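Local coordinates for 6-aminohexanoate-dimer hydrolase (Bacillus anthracis, PDB 4GB7), which probably hydrolyses the amide bond of the 6-aminohexanoate dimer or related substrates, as a putative serine hydrolase of the beta-lactamase fold, at residues A[188-193]-A[251-256]; A[232-237]-A[257-262]; A[276-281]-A[307-312]; A[332-337]-A[367-372]; A[338-343]-A[352-357]. All coordinates share one frame; numbering follows the deposited sequence.

Contact 1. Residues A[188-193]-A[251-256]; sequences MQVSVE and NGSTET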
# COMPACT_ATOMS: atom_id res chain seq x y z
N MSE A 188 8.25 -4.05 -10.53
CA MSE A 188 8.17 -2.68 -10.99
C MSE A 188 9.31 -2.38 -12.00
O MSE A 188 9.98 -1.39 -11.93
CB MSE A 188 8.18 -1.71 -9.80
CG MSE A 188 6.86 -1.71 -9.10
SE MSE A 188 5.34 -1.19 -10.05
CE MSE A 188 4.22 -0.81 -8.52
N GLN A 189 9.49 -3.27 -12.95
CA GLN A 189 10.49 -3.09 -13.97
C GLN A 189 9.88 -2.86 -15.39
O GLN A 189 10.52 -3.14 -16.43
CB GLN A 189 11.46 -4.25 -13.96
CG GLN A 189 12.35 -4.31 -12.74
CD GLN A 189 13.12 -5.59 -12.65
OE1 GLN A 189 12.84 -6.54 -13.39
NE2 GLN A 189 14.10 -5.63 -11.78
N VAL A 190 8.67 -2.32 -15.41
CA VAL A 190 7.96 -1.98 -16.64
C VAL A 190 7.87 -0.47 -16.75
O VAL A 190 7.27 0.23 -15.88
CB VAL A 190 6.56 -2.64 -16.64
CG1 VAL A 190 5.89 -2.41 -17.97
CG2 VAL A 190 6.67 -4.16 -16.30
N SER A 191 8.49 0.04 -17.81
CA SER A 191 8.69 1.50 -17.99
C SER A 191 7.65 2.00 -18.97
O SER A 191 7.70 1.68 -20.19
CB SER A 191 10.11 1.78 -18.47
OG SER A 191 11.10 1.53 -17.49
N VAL A 192 6.72 2.78 -18.47
CA VAL A 192 5.56 3.19 -19.22
C VAL A 192 5.19 4.62 -18.88
O VAL A 192 5.29 5.07 -17.72
CB VAL A 192 4.36 2.26 -18.86
CG1 VAL A 192 3.03 2.93 -19.05
CG2 VAL A 192 4.44 0.94 -19.64
N GLU A 193 4.74 5.34 -19.90
CA GLU A 193 4.17 6.68 -19.74
C GLU A 193 2.74 6.66 -20.34
O GLU A 193 2.43 5.85 -21.26
CB GLU A 193 5.06 7.76 -20.42
CG GLU A 193 5.10 7.67 -21.96
CD GLU A 193 5.92 8.77 -22.68
OE1 GLU A 193 6.12 8.65 -23.89
OE2 GLU A 193 6.35 9.72 -22.03
N ASN A 251 1.72 2.34 -10.99
CA ASN A 251 0.42 1.76 -10.60
C ASN A 251 -0.08 0.73 -11.61
O ASN A 251 -0.69 -0.26 -11.24
CB ASN A 251 -0.64 2.84 -10.52
CG ASN A 251 -0.42 3.81 -9.38
OD1 ASN A 251 0.12 3.47 -8.34
ND2 ASN A 251 -0.84 5.05 -9.60
N GLY A 252 0.11 1.01 -12.88
CA GLY A 252 -0.34 0.15 -13.94
C GLY A 252 0.16 -1.26 -13.86
O GLY A 252 -0.55 -2.20 -14.31
N SER A 253 1.37 -1.44 -13.33
CA SER A 253 1.91 -2.79 -13.19
C SER A 253 1.06 -3.62 -12.23
O SER A 253 0.66 -4.75 -12.52
CB SER A 253 3.38 -2.78 -12.74
OG SER A 253 4.21 -2.16 -13.73
N THR A 254 0.73 -3.04 -11.07
CA THR A 254 -0.15 -3.72 -10.12
C THR A 254 -1.55 -3.93 -10.70
O THR A 254 -2.16 -4.99 -10.49
CB THR A 254 -0.24 -2.88 -8.84
OG1 THR A 254 1.06 -2.42 -8.50
CG2 THR A 254 -0.83 -3.72 -7.67
N GLU A 255 -2.06 -2.95 -11.45
CA GLU A 255 -3.40 -3.07 -12.04
C GLU A 255 -3.42 -4.21 -13.03
O GLU A 255 -4.43 -4.94 -13.11
CB GLU A 255 -3.86 -1.79 -12.70
CG GLU A 255 -4.01 -0.58 -11.77
CD GLU A 255 -5.03 -0.73 -10.65
OE1 GLU A 255 -5.85 -1.69 -10.65
OE2 GLU A 255 -4.96 0.12 -9.72
N THR A 256 -2.32 -4.41 -13.75
CA THR A 256 -2.24 -5.54 -14.70
C THR A 256 -2.29 -6.88 -13.96
O THR A 256 -3.01 -7.83 -14.32
CB THR A 256 -1.01 -5.42 -15.59
OG1 THR A 256 -1.06 -4.18 -16.35
CG2 THR A 256 -0.91 -6.61 -16.59
O HOH W 1 6.62 -1.01 -13.40
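A Schellman motif that ends helix 182-186 carries selenomethionine Met188, its positive-phi C-prime residue, against Ser253 and Thr254 near the start of helix 251-265. Bent at chi2 (-61°), the Met188 side chain brings SE to 3.7 Å from Ser253 CB, while its methyl CE lies 3.5 Å from Thr254 OG1, the side chains of Met188 and Thr254 crossing at a slant. That threonine hydroxyl has its polar partner in Gln358, so the selenomethionine methyl is an apolar neighbour to an oxygen already hydrogen-bonded. Val190 also turns its side chain to the helix, with CB 3.8 Å from Ser253 OG. No direct hydrogen bond joins the two segments. Instead a water bridges them, accepting from Val190 N at 3.2 Å and pairing with Ser253 OG at 2.7 Å, which gives this buried serine hydroxyl a polar partner between the apolar side chains. Within the helix, Gly252 O receives both Thr256 N and Thr256 OG1 from the next turn, on opposite faces of its carbonyl plane. Asn251, at the head of the same helix, bonds Lys143 of a probable SxxK motif, and the side chain of Thr254 also touches that motif's residues. Phe177 of helix 176-179 and Leu185 of helix 182-186 close over Val190 and Ser253, and strand 191-193 continues from here to pair antiparallel with strand 238-241.

Contact 2. Residues A[232-237]-A[257-262]; sequences DMLQEA and LAWIIR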
# COMPACT_ATOMS: atom_id res chain seq x y z
N ASP A 232 -8.75 0.80 -19.62
CA ASP A 232 -8.47 1.78 -20.70
C ASP A 232 -7.10 2.44 -20.53
O ASP A 232 -6.36 2.67 -21.48
CB ASP A 232 -9.52 2.90 -20.73
CG ASP A 232 -10.88 2.46 -21.25
OD1 ASP A 232 -11.06 1.29 -21.74
OD2 ASP A 232 -11.77 3.34 -21.17
N MSE A 233 -6.77 2.76 -19.29
CA MSE A 233 -5.47 3.35 -18.98
C MSE A 233 -4.34 2.42 -19.37
O MSE A 233 -3.34 2.84 -19.91
CB MSE A 233 -5.40 3.72 -17.48
CG MSE A 233 -4.06 4.33 -17.05
SE MSE A 233 -3.81 4.44 -15.15
CE MSE A 233 -3.48 2.53 -14.86
N LEU A 234 -4.51 1.13 -19.09
CA LEU A 234 -3.47 0.16 -19.40
C LEU A 234 -3.27 0.08 -20.90
O LEU A 234 -2.14 -0.09 -21.35
CB LEU A 234 -3.85 -1.20 -18.84
CG LEU A 234 -4.00 -1.27 -17.31
CD1 LEU A 234 -4.40 -2.69 -16.89
CD2 LEU A 234 -2.78 -0.73 -16.54
N GLN A 235 -4.35 0.29 -21.66
CA GLN A 235 -4.30 0.20 -23.12
C GLN A 235 -3.63 1.45 -23.73
O GLN A 235 -3.13 1.40 -24.86
CB GLN A 235 -5.72 0.05 -23.71
CG GLN A 235 -6.44 -1.25 -23.45
CD GLN A 235 -5.81 -2.45 -24.09
OE1 GLN A 235 -4.74 -2.35 -24.73
NE2 GLN A 235 -6.43 -3.63 -23.89
N GLU A 236 -3.60 2.53 -22.97
CA GLU A 236 -2.93 3.77 -23.39
C GLU A 236 -1.41 3.79 -23.11
O GLU A 236 -0.73 4.75 -23.50
CB GLU A 236 -3.55 4.99 -22.67
CG GLU A 236 -4.96 5.34 -23.12
CD GLU A 236 -5.35 6.76 -22.77
OE1 GLU A 236 -4.67 7.40 -21.94
OE2 GLU A 236 -6.36 7.23 -23.32
N ALA A 237 -0.88 2.77 -22.43
CA ALA A 237 0.52 2.72 -22.02
C ALA A 237 1.44 2.79 -23.22
O ALA A 237 1.21 2.11 -24.23
CB ALA A 237 0.83 1.45 -21.22
N LEU A 257 -1.45 -7.00 -12.95
CA LEU A 257 -1.45 -8.17 -12.08
C LEU A 257 -2.84 -8.47 -11.51
O LEU A 257 -3.26 -9.59 -11.47
CB LEU A 257 -0.40 -7.98 -10.95
CG LEU A 257 1.07 -7.98 -11.35
CD1 LEU A 257 1.98 -7.62 -10.19
CD2 LEU A 257 1.47 -9.35 -11.94
N ALA A 258 -3.55 -7.45 -11.05
CA ALA A 258 -4.92 -7.65 -10.55
C ALA A 258 -5.87 -8.16 -11.64
O ALA A 258 -6.75 -8.96 -11.35
CB ALA A 258 -5.45 -6.40 -9.87
N TRP A 259 -5.71 -7.66 -12.88
CA TRP A 259 -6.50 -8.15 -13.99
C TRP A 259 -6.26 -9.62 -14.21
O TRP A 259 -7.19 -10.38 -14.40
CB TRP A 259 -6.18 -7.33 -15.24
CG TRP A 259 -7.13 -7.44 -16.39
CD1 TRP A 259 -8.26 -8.26 -16.54
CD2 TRP A 259 -7.08 -6.64 -17.60
NE1 TRP A 259 -8.89 -8.03 -17.74
CE2 TRP A 259 -8.21 -7.07 -18.44
CE3 TRP A 259 -6.24 -5.64 -18.06
CZ2 TRP A 259 -8.46 -6.48 -19.67
CZ3 TRP A 259 -6.49 -5.06 -19.30
CH2 TRP A 259 -7.57 -5.49 -20.09
N ILE A 260 -5.02 -10.05 -14.06
CA ILE A 260 -4.69 -11.47 -14.14
C ILE A 260 -5.39 -12.26 -13.02
O ILE A 260 -6.01 -13.31 -13.29
CB ILE A 260 -3.18 -11.70 -14.07
CG1 ILE A 260 -2.51 -11.09 -15.32
CG2 ILE A 260 -2.82 -13.18 -13.96
CD1 ILE A 260 -1.01 -11.00 -15.26
N ILE A 261 -5.34 -11.76 -11.80
CA ILE A 261 -6.06 -12.41 -10.69
C ILE A 261 -7.53 -12.64 -11.05
O ILE A 261 -8.07 -13.75 -10.87
CB ILE A 261 -5.94 -11.60 -9.39
CG1 ILE A 261 -4.48 -11.59 -8.90
CG2 ILE A 261 -6.86 -12.15 -8.28
CD1 ILE A 261 -4.20 -10.62 -7.77
N ARG A 262 -8.18 -11.59 -11.53
CA ARG A 262 -9.61 -11.65 -11.81
C ARG A 262 -9.89 -12.64 -12.92
O ARG A 262 -10.81 -13.44 -12.84
CB ARG A 262 -10.15 -10.29 -12.18
CG ARG A 262 -10.10 -9.21 -11.09
CD ARG A 262 -10.48 -7.85 -11.64
NE ARG A 262 -10.21 -6.79 -10.67
CZ ARG A 262 -9.25 -5.88 -10.76
NH1 ARG A 262 -8.52 -5.72 -11.87
NH2 ARG A 262 -9.08 -4.99 -9.79
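Leu234 and Trp259 carry this contact: the leucine methyl CD1 lies 3.7 Å from Trp259 CE3 and 4.0 Å from CZ3, approaching the benzo part of the indole obliquely. The two side chains run past each other in opposite directions, and they span a backbone gap of 10.4 Å between Leu234 CA and Trp259 CA. Gln235 adds a looser touch, its NE2 lying near the indole plane at the ring edge, 4.4 Å from Trp259 CH2. That amide nitrogen is hydrogen-bonded to Glu171 O, which holds it beside the ring. Trp259 reaches across because its CG stands opposite the backbone N (chi1 -165°), sending the indole out from helix 251-265. Farther out, Tyr231 stacks on the indole, and its hydroxyl is hydrogen-bonded to Arg262 NH1 one turn along. The NH2 of the same guanidinium forms a salt bridge with Glu297, so ring and arginine are tied into one network. Helix 230-235 thus lies against one side of helix 251-265, whose other residues turn to different neighbours: Leu257 and Ile261 pack on helix 143-155, Ile260 meets Leu182 of helix 182-186, and Ala258 touches Leu269 of helix 269-278.

Contact 3. Residues A[276-281]-A[307-312]; sequences RIWSQI and ARDMAR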
# COMPACT_ATOMS: atom_id res chain seq x y z
N ARG A 276 -8.99 -15.10 0.70
CA ARG A 276 -7.63 -15.56 0.94
C ARG A 276 -6.97 -14.98 2.18
O ARG A 276 -6.05 -15.60 2.75
CB ARG A 276 -6.79 -15.27 -0.28
CG ARG A 276 -7.17 -16.08 -1.50
CD ARG A 276 -6.58 -15.51 -2.78
NE ARG A 276 -6.88 -16.36 -3.93
CZ ARG A 276 -6.17 -17.45 -4.27
NH1 ARG A 276 -5.06 -17.81 -3.60
NH2 ARG A 276 -6.55 -18.16 -5.33
N ILE A 277 -7.36 -13.78 2.58
CA ILE A 277 -6.64 -13.06 3.62
C ILE A 277 -7.59 -12.48 4.66
O ILE A 277 -7.44 -12.78 5.86
CB ILE A 277 -5.73 -11.92 3.06
CG1 ILE A 277 -4.71 -12.49 2.08
CG2 ILE A 277 -5.19 -11.04 4.20
CD1 ILE A 277 -3.94 -11.44 1.29
N TRP A 278 -8.54 -11.67 4.23
CA TRP A 278 -9.29 -10.79 5.17
C TRP A 278 -10.22 -11.57 6.10
O TRP A 278 -10.62 -11.08 7.14
CB TRP A 278 -10.09 -9.67 4.43
CG TRP A 278 -10.01 -8.38 5.20
CD1 TRP A 278 -10.89 -7.89 6.14
CD2 TRP A 278 -8.91 -7.45 5.15
NE1 TRP A 278 -10.43 -6.71 6.67
CE2 TRP A 278 -9.20 -6.41 6.13
CE3 TRP A 278 -7.73 -7.38 4.42
CZ2 TRP A 278 -8.35 -5.33 6.32
CZ3 TRP A 278 -6.87 -6.31 4.63
CH2 TRP A 278 -7.18 -5.30 5.53
N SER A 279 -10.63 -12.75 5.67
CA SER A 279 -11.51 -13.61 6.43
C SER A 279 -10.71 -14.63 7.26
O SER A 279 -11.33 -15.38 8.00
CB SER A 279 -12.46 -14.36 5.52
OG SER A 279 -11.78 -15.27 4.69
N GLN A 280 -9.38 -14.65 7.12
CA GLN A 280 -8.54 -15.74 7.62
C GLN A 280 -7.65 -15.41 8.78
O GLN A 280 -7.07 -16.32 9.35
CB GLN A 280 -7.63 -16.25 6.49
CG GLN A 280 -8.42 -16.66 5.25
CD GLN A 280 -9.09 -17.95 5.48
OE1 GLN A 280 -8.41 -18.95 5.76
NE2 GLN A 280 -10.42 -17.97 5.38
N ILE A 281 -7.53 -14.13 9.17
CA ILE A 281 -6.54 -13.79 10.22
C ILE A 281 -7.10 -12.92 11.36
O ILE A 281 -6.38 -12.10 11.94
CB ILE A 281 -5.21 -13.20 9.65
CG1 ILE A 281 -5.44 -11.83 8.95
CG2 ILE A 281 -4.58 -14.18 8.62
CD1 ILE A 281 -4.14 -11.14 8.53
N ALA A 307 -6.41 0.36 11.05
CA ALA A 307 -5.00 0.30 11.40
C ALA A 307 -4.63 -1.01 12.10
O ALA A 307 -3.58 -1.62 11.77
CB ALA A 307 -4.57 1.49 12.26
N ARG A 308 -5.45 -1.43 13.06
CA ARG A 308 -5.21 -2.69 13.72
C ARG A 308 -5.32 -3.85 12.74
O ARG A 308 -4.59 -4.81 12.87
CB ARG A 308 -6.14 -2.93 14.90
CG ARG A 308 -5.72 -2.09 16.09
CD ARG A 308 -6.38 -2.52 17.40
NE ARG A 308 -7.82 -2.47 17.33
CZ ARG A 308 -8.59 -1.42 17.62
NH1 ARG A 308 -9.90 -1.53 17.49
NH2 ARG A 308 -8.09 -0.26 18.05
N ASP A 309 -6.24 -3.76 11.79
CA ASP A 309 -6.36 -4.84 10.82
C ASP A 309 -5.12 -4.91 9.94
O ASP A 309 -4.64 -6.01 9.63
CB ASP A 309 -7.66 -4.73 9.99
CG ASP A 309 -8.90 -5.18 10.79
OD1 ASP A 309 -8.70 -5.85 11.85
OD2 ASP A 309 -10.05 -4.98 10.35
N MSE A 310 -4.61 -3.78 9.52
CA MSE A 310 -3.35 -3.76 8.78
C MSE A 310 -2.21 -4.31 9.62
O MSE A 310 -1.36 -4.99 9.11
CB MSE A 310 -2.98 -2.38 8.30
CG MSE A 310 -3.79 -1.93 7.17
SE MSE A 310 -3.63 -3.10 5.61
CE MSE A 310 -1.82 -3.73 5.81
N ALA A 311 -2.23 -4.06 10.93
CA ALA A 311 -1.23 -4.62 11.82
C ALA A 311 -1.29 -6.15 11.89
O ALA A 311 -0.27 -6.82 11.99
CB ALA A 311 -1.38 -4.01 13.19
N ARG A 312 -2.51 -6.69 11.86
CA ARG A 312 -2.68 -8.13 11.83
C ARG A 312 -2.03 -8.70 10.58
O ARG A 312 -1.32 -9.71 10.64
CB ARG A 312 -4.15 -8.51 11.84
CG ARG A 312 -4.89 -8.15 13.13
CD ARG A 312 -6.38 -8.52 13.09
NE ARG A 312 -6.93 -8.47 14.44
CZ ARG A 312 -7.34 -7.34 15.03
NH1 ARG A 312 -7.34 -6.18 14.37
NH2 ARG A 312 -7.73 -7.38 16.29
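Asp309 meets Trp278 first, its CB 3.8 Å from CZ2 and its carboxylate plane turned 85° from the indole. Both carboxylate oxygens are taken up by backbone amides, OD1 by Glu284 N and OD2 by Glu285 N, while Trp278 NE1 bonds Glu285 O; the loop between helix 269-278 and strand 287-290 therefore fixes both partners. Selenomethionine Met310 follows in a Met-aromatic contact, with SE at the edge of the indole, 5.5 Å from the centroid of the six-membered ring and 84° off its normal. Arg312 is extended from CG to NE and passes Ile281: its CD lies 3.8 Å from Ile281 O, and Ile281 CD1 rests against the Arg312 carbonyl, 3.8 Å from Arg312 O. Its NH1 makes a salt bridge with Asp309 OD1 at 2.9 Å, though the hydrogen bond within it is weak, and another with Glu284, while NH2 is hydrogen-bonded to Ala77 O. Helix 307-318 lies between that loop and the central sheet, Ala307 and Ala311 resting on strands 110-117 and 387-393.

Contact 4. Residues A[332-337]-A[367-372]; sequences SITEDI and GAFEVL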
# COMPACT_ATOMS: atom_id res chain seq x y z
N SER A 332 7.46 -18.02 1.05
CA SER A 332 8.42 -17.40 0.12
C SER A 332 8.36 -15.87 0.08
O SER A 332 9.36 -15.24 -0.27
CB SER A 332 8.22 -17.94 -1.30
OG SER A 332 7.01 -17.47 -1.86
N ILE A 333 7.20 -15.27 0.40
CA ILE A 333 7.03 -13.83 0.25
C ILE A 333 8.07 -13.15 1.08
O ILE A 333 8.88 -12.37 0.58
CB ILE A 333 5.61 -13.30 0.62
CG1 ILE A 333 4.57 -13.86 -0.34
CG2 ILE A 333 5.57 -11.76 0.54
CD1 ILE A 333 3.13 -13.73 0.08
N THR A 334 8.08 -13.47 2.35
CA THR A 334 9.03 -12.82 3.25
C THR A 334 10.46 -13.37 3.06
O THR A 334 11.43 -12.59 3.14
CB THR A 334 8.58 -12.98 4.71
OG1 THR A 334 8.50 -14.36 5.04
CG2 THR A 334 7.22 -12.37 4.88
N GLU A 335 10.60 -14.67 2.77
CA GLU A 335 11.91 -15.28 2.59
C GLU A 335 12.64 -14.56 1.45
O GLU A 335 13.80 -14.18 1.56
CB GLU A 335 11.79 -16.78 2.22
CG GLU A 335 13.15 -17.48 2.19
CD GLU A 335 13.11 -18.97 1.88
OE1 GLU A 335 12.20 -19.43 1.17
OE2 GLU A 335 14.03 -19.68 2.34
N ASP A 336 11.94 -14.41 0.33
CA ASP A 336 12.55 -13.82 -0.86
C ASP A 336 12.92 -12.35 -0.63
O ASP A 336 13.98 -11.89 -1.08
CB ASP A 336 11.65 -13.95 -2.07
CG ASP A 336 11.54 -15.38 -2.57
OD1 ASP A 336 12.22 -16.27 -2.01
OD2 ASP A 336 10.75 -15.63 -3.52
N ILE A 337 12.07 -11.63 0.08
CA ILE A 337 12.35 -10.27 0.40
C ILE A 337 13.59 -10.15 1.26
O ILE A 337 14.48 -9.32 0.99
CB ILE A 337 11.17 -9.59 1.08
CG1 ILE A 337 10.04 -9.38 0.04
CG2 ILE A 337 11.60 -8.29 1.71
CD1 ILE A 337 8.66 -9.15 0.65
N GLY A 367 17.07 -4.85 8.84
CA GLY A 367 16.63 -5.77 7.80
C GLY A 367 15.12 -5.56 7.53
O GLY A 367 14.42 -6.50 7.11
N ALA A 368 14.62 -4.32 7.77
CA ALA A 368 13.16 -4.05 7.64
C ALA A 368 12.73 -4.06 6.21
O ALA A 368 13.53 -3.85 5.29
CB ALA A 368 12.74 -2.78 8.36
N PHE A 369 11.46 -4.31 5.98
CA PHE A 369 10.88 -4.15 4.69
C PHE A 369 9.54 -3.44 4.89
O PHE A 369 8.96 -3.45 5.96
CB PHE A 369 10.81 -5.49 3.90
CG PHE A 369 10.03 -6.60 4.58
CD1 PHE A 369 10.61 -7.37 5.56
CD2 PHE A 369 8.72 -6.85 4.24
CE1 PHE A 369 9.93 -8.40 6.18
CE2 PHE A 369 8.00 -7.87 4.86
CZ PHE A 369 8.59 -8.64 5.84
N GLU A 370 9.08 -2.74 3.87
CA GLU A 370 7.95 -1.88 4.03
C GLU A 370 7.23 -1.63 2.72
O GLU A 370 7.77 -1.83 1.63
CB GLU A 370 8.40 -0.53 4.63
CG GLU A 370 9.40 0.27 3.79
CD GLU A 370 9.99 1.50 4.40
OE1 GLU A 370 9.53 1.92 5.47
OE2 GLU A 370 10.89 2.12 3.75
N VAL A 371 5.98 -1.20 2.85
CA VAL A 371 5.22 -0.60 1.75
C VAL A 371 4.80 0.79 2.15
O VAL A 371 4.46 1.03 3.32
CB VAL A 371 4.10 -1.55 1.23
CG1 VAL A 371 3.10 -1.85 2.39
CG2 VAL A 371 3.43 -0.96 -0.02
N LEU A 372 4.82 1.70 1.18
CA LEU A 372 4.65 3.13 1.42
C LEU A 372 3.48 3.56 0.57
O LEU A 372 3.25 2.97 -0.51
CB LEU A 372 5.90 3.88 0.99
CG LEU A 372 7.15 3.50 1.78
CD1 LEU A 372 8.42 3.94 1.03
CD2 LEU A 372 7.09 4.10 3.18
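Thr334 touches Phe369 at the far end of the ring, its methyl CG2 lying 4.1 Å from CZ and approaching obliquely. The threonine's other branch serves a different purpose: OG1, placed between the backbone N and the carbonyl carbon (chi1 60°), hydrogen-bonds Asn320 OD1, so one side chain offers a methyl to the core and a hydroxyl to the neighbouring loop. Nearly one helical turn later, Ile337 supplies the closer approach. Its CG2 sits 3.6 Å from Phe369 CB and 3.7 Å from CG, and lies 4.1 Å from both CD1 and CD2, which sets the methyl obliquely at the root of the ring, about equally far from its two flanks. The isoleucine and phenylalanine side chains cross at about a right angle. Together the two methyls bracket Phe369 along its length, one near CB and the other near CZ. The phenylalanine is turned into this position by a chi1 of 58°, and Trp359 meets its ring edge-to-face. No hydrogen bond crosses between the segments, and the three touching residues are all buried. Strand 369-373 is one of the two outermost strands, within this chain, of the five-stranded antiparallel sheet and pairs with strand 377-382. A helix packed through apolar side chains against such a sheet is consistent with the mixed helix-and-sheet architecture of the serine beta-lactamase and penicillin-binding protein fold.

Contact 5. Residues A[338-343]-A[352-357]; sequences KNVQEG and SISYHN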
# COMPACT_ATOMS: atom_id res chain seq x y z
N LYS A 338 13.67 -10.97 2.30
CA LYS A 338 14.79 -10.91 3.25
C LYS A 338 16.11 -11.33 2.63
O LYS A 338 17.14 -10.91 3.08
CB LYS A 338 14.44 -11.66 4.53
CG LYS A 338 13.29 -10.94 5.28
CD LYS A 338 12.96 -11.56 6.64
CE LYS A 338 12.37 -12.94 6.50
NZ LYS A 338 11.82 -13.45 7.80
N ASN A 339 16.07 -12.09 1.56
CA ASN A 339 17.29 -12.47 0.81
C ASN A 339 17.74 -11.48 -0.28
O ASN A 339 18.75 -11.73 -0.95
CB ASN A 339 17.06 -13.87 0.19
CG ASN A 339 17.10 -14.97 1.21
OD1 ASN A 339 17.73 -14.86 2.27
ND2 ASN A 339 16.43 -16.06 0.90
N VAL A 340 17.01 -10.37 -0.46
CA VAL A 340 17.42 -9.34 -1.44
C VAL A 340 18.61 -8.56 -0.87
O VAL A 340 18.46 -7.80 0.10
CB VAL A 340 16.25 -8.40 -1.90
CG1 VAL A 340 16.73 -7.32 -2.87
CG2 VAL A 340 15.16 -9.19 -2.59
N GLN A 341 19.78 -8.71 -1.49
CA GLN A 341 20.99 -8.00 -1.03
C GLN A 341 21.11 -6.60 -1.62
O GLN A 341 20.49 -6.31 -2.64
CB GLN A 341 22.24 -8.80 -1.35
CG GLN A 341 22.19 -10.17 -0.69
CD GLN A 341 23.56 -10.71 -0.41
OE1 GLN A 341 24.17 -11.32 -1.27
NE2 GLN A 341 24.04 -10.51 0.81
N GLU A 342 21.89 -5.73 -0.96
CA GLU A 342 22.16 -4.42 -1.47
C GLU A 342 22.78 -4.61 -2.86
O GLU A 342 23.66 -5.44 -3.03
CB GLU A 342 23.03 -3.59 -0.51
CG GLU A 342 23.35 -2.20 -1.04
CD GLU A 342 23.79 -1.18 0.01
OE1 GLU A 342 24.26 -0.10 -0.40
OE2 GLU A 342 23.66 -1.44 1.23
N GLY A 343 22.23 -3.89 -3.84
CA GLY A 343 22.67 -3.97 -5.24
C GLY A 343 21.84 -4.90 -6.12
O GLY A 343 21.99 -4.92 -7.38
N SER A 352 20.85 2.16 -2.71
CA SER A 352 20.95 1.26 -1.56
C SER A 352 19.61 0.61 -1.21
O SER A 352 19.58 -0.38 -0.46
CB SER A 352 21.47 2.00 -0.33
OG SER A 352 20.71 3.17 -0.14
N ILE A 353 18.54 1.17 -1.77
CA ILE A 353 17.15 0.67 -1.62
C ILE A 353 16.83 -0.27 -2.78
O ILE A 353 17.20 -0.00 -3.93
CB ILE A 353 16.13 1.85 -1.62
CG1 ILE A 353 16.41 2.76 -0.43
CG2 ILE A 353 14.67 1.36 -1.58
CD1 ILE A 353 15.64 4.08 -0.52
N SER A 354 16.17 -1.36 -2.47
CA SER A 354 15.74 -2.33 -3.47
C SER A 354 14.24 -2.46 -3.41
O SER A 354 13.59 -1.93 -2.52
CB SER A 354 16.38 -3.69 -3.25
OG SER A 354 17.78 -3.64 -3.31
N TYR A 355 13.70 -3.20 -4.38
CA TYR A 355 12.25 -3.41 -4.47
C TYR A 355 12.00 -4.79 -5.07
O TYR A 355 12.59 -5.12 -6.10
CB TYR A 355 11.64 -2.37 -5.37
CG TYR A 355 10.12 -2.34 -5.45
CD1 TYR A 355 9.42 -3.22 -6.25
CD2 TYR A 355 9.39 -1.40 -4.69
CE1 TYR A 355 8.03 -3.13 -6.37
CE2 TYR A 355 8.01 -1.33 -4.78
CZ TYR A 355 7.32 -2.21 -5.59
OH TYR A 355 5.97 -2.09 -5.73
N HIS A 356 11.14 -5.56 -4.42
CA HIS A 356 10.86 -6.93 -4.86
C HIS A 356 9.42 -7.28 -4.51
O HIS A 356 9.00 -7.12 -3.37
CB HIS A 356 11.83 -7.90 -4.18
CG HIS A 356 11.85 -9.29 -4.79
ND1 HIS A 356 11.50 -9.54 -6.08
CD2 HIS A 356 12.26 -10.49 -4.27
CE1 HIS A 356 11.64 -10.85 -6.34
NE2 HIS A 356 12.13 -11.44 -5.25
N ASN A 357 8.65 -7.73 -5.51
CA ASN A 357 7.31 -8.27 -5.29
C ASN A 357 6.37 -7.35 -4.51
O ASN A 357 5.61 -7.78 -3.63
CB ASN A 357 7.46 -9.66 -4.61
CG ASN A 357 8.18 -10.66 -5.50
OD1 ASN A 357 8.10 -10.56 -6.73
ND2 ASN A 357 8.91 -11.61 -4.89
O HOH W 2 20.15 -1.98 -3.45
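Two partners grip Ser354 OG: a water that donates to it at 2.9 Å, and Glu344 O, to which it is also hydrogen-bonded. The same water accepts from Gly343 N at 2.9 Å, so it links the loop after helix 332-338 to strand 354-356, one half of a two-stranded antiparallel hairpin with strand 359-361. Beside the water bridge Val340 splits its two methyls between two alternate residues of the strand. With chi1 at 178°, CG1 points away from its own backbone N and lies 3.7 Å from Ser354 CB, while CG2 meets His356 CD2 obliquely. The imidazole is anchored by ND1, bonded to Asp187 OD1, and Asn357 ND2 lies 3.1 Å above the ring plane, over its centre. Tyr355 faces away from the loop and touches Met188. At the exposed end the extended Glu342 side chain runs to Ser352, where OE1 comes 3.5 Å from CB.

Overall arrangement
All five contacts belong to the beta-lactamase-like part of the chain. Contacts 1 and 2 share helix 251-265, have centres 9 Å apart and alternate along the chain; they touch, Leu234 reaching Gly252 and Thr256. Both close before contact 3 opens, and contact 3 closes before contact 4. Contact 4 uses helix 332-338 and contact 5 the loop that follows it; their centres are likewise 9 Å apart, contact 5 falling between the two segments of contact 4. Met188 against Tyr355 joins contact 1 to contact 5, so four of the five form a continuous chain of packing. Contact 3 touches none of the others, its centre about 17 Å from that of contact 4. The series thus runs from the helical region beside the probable SxxK motif to the central antiparallel sheet.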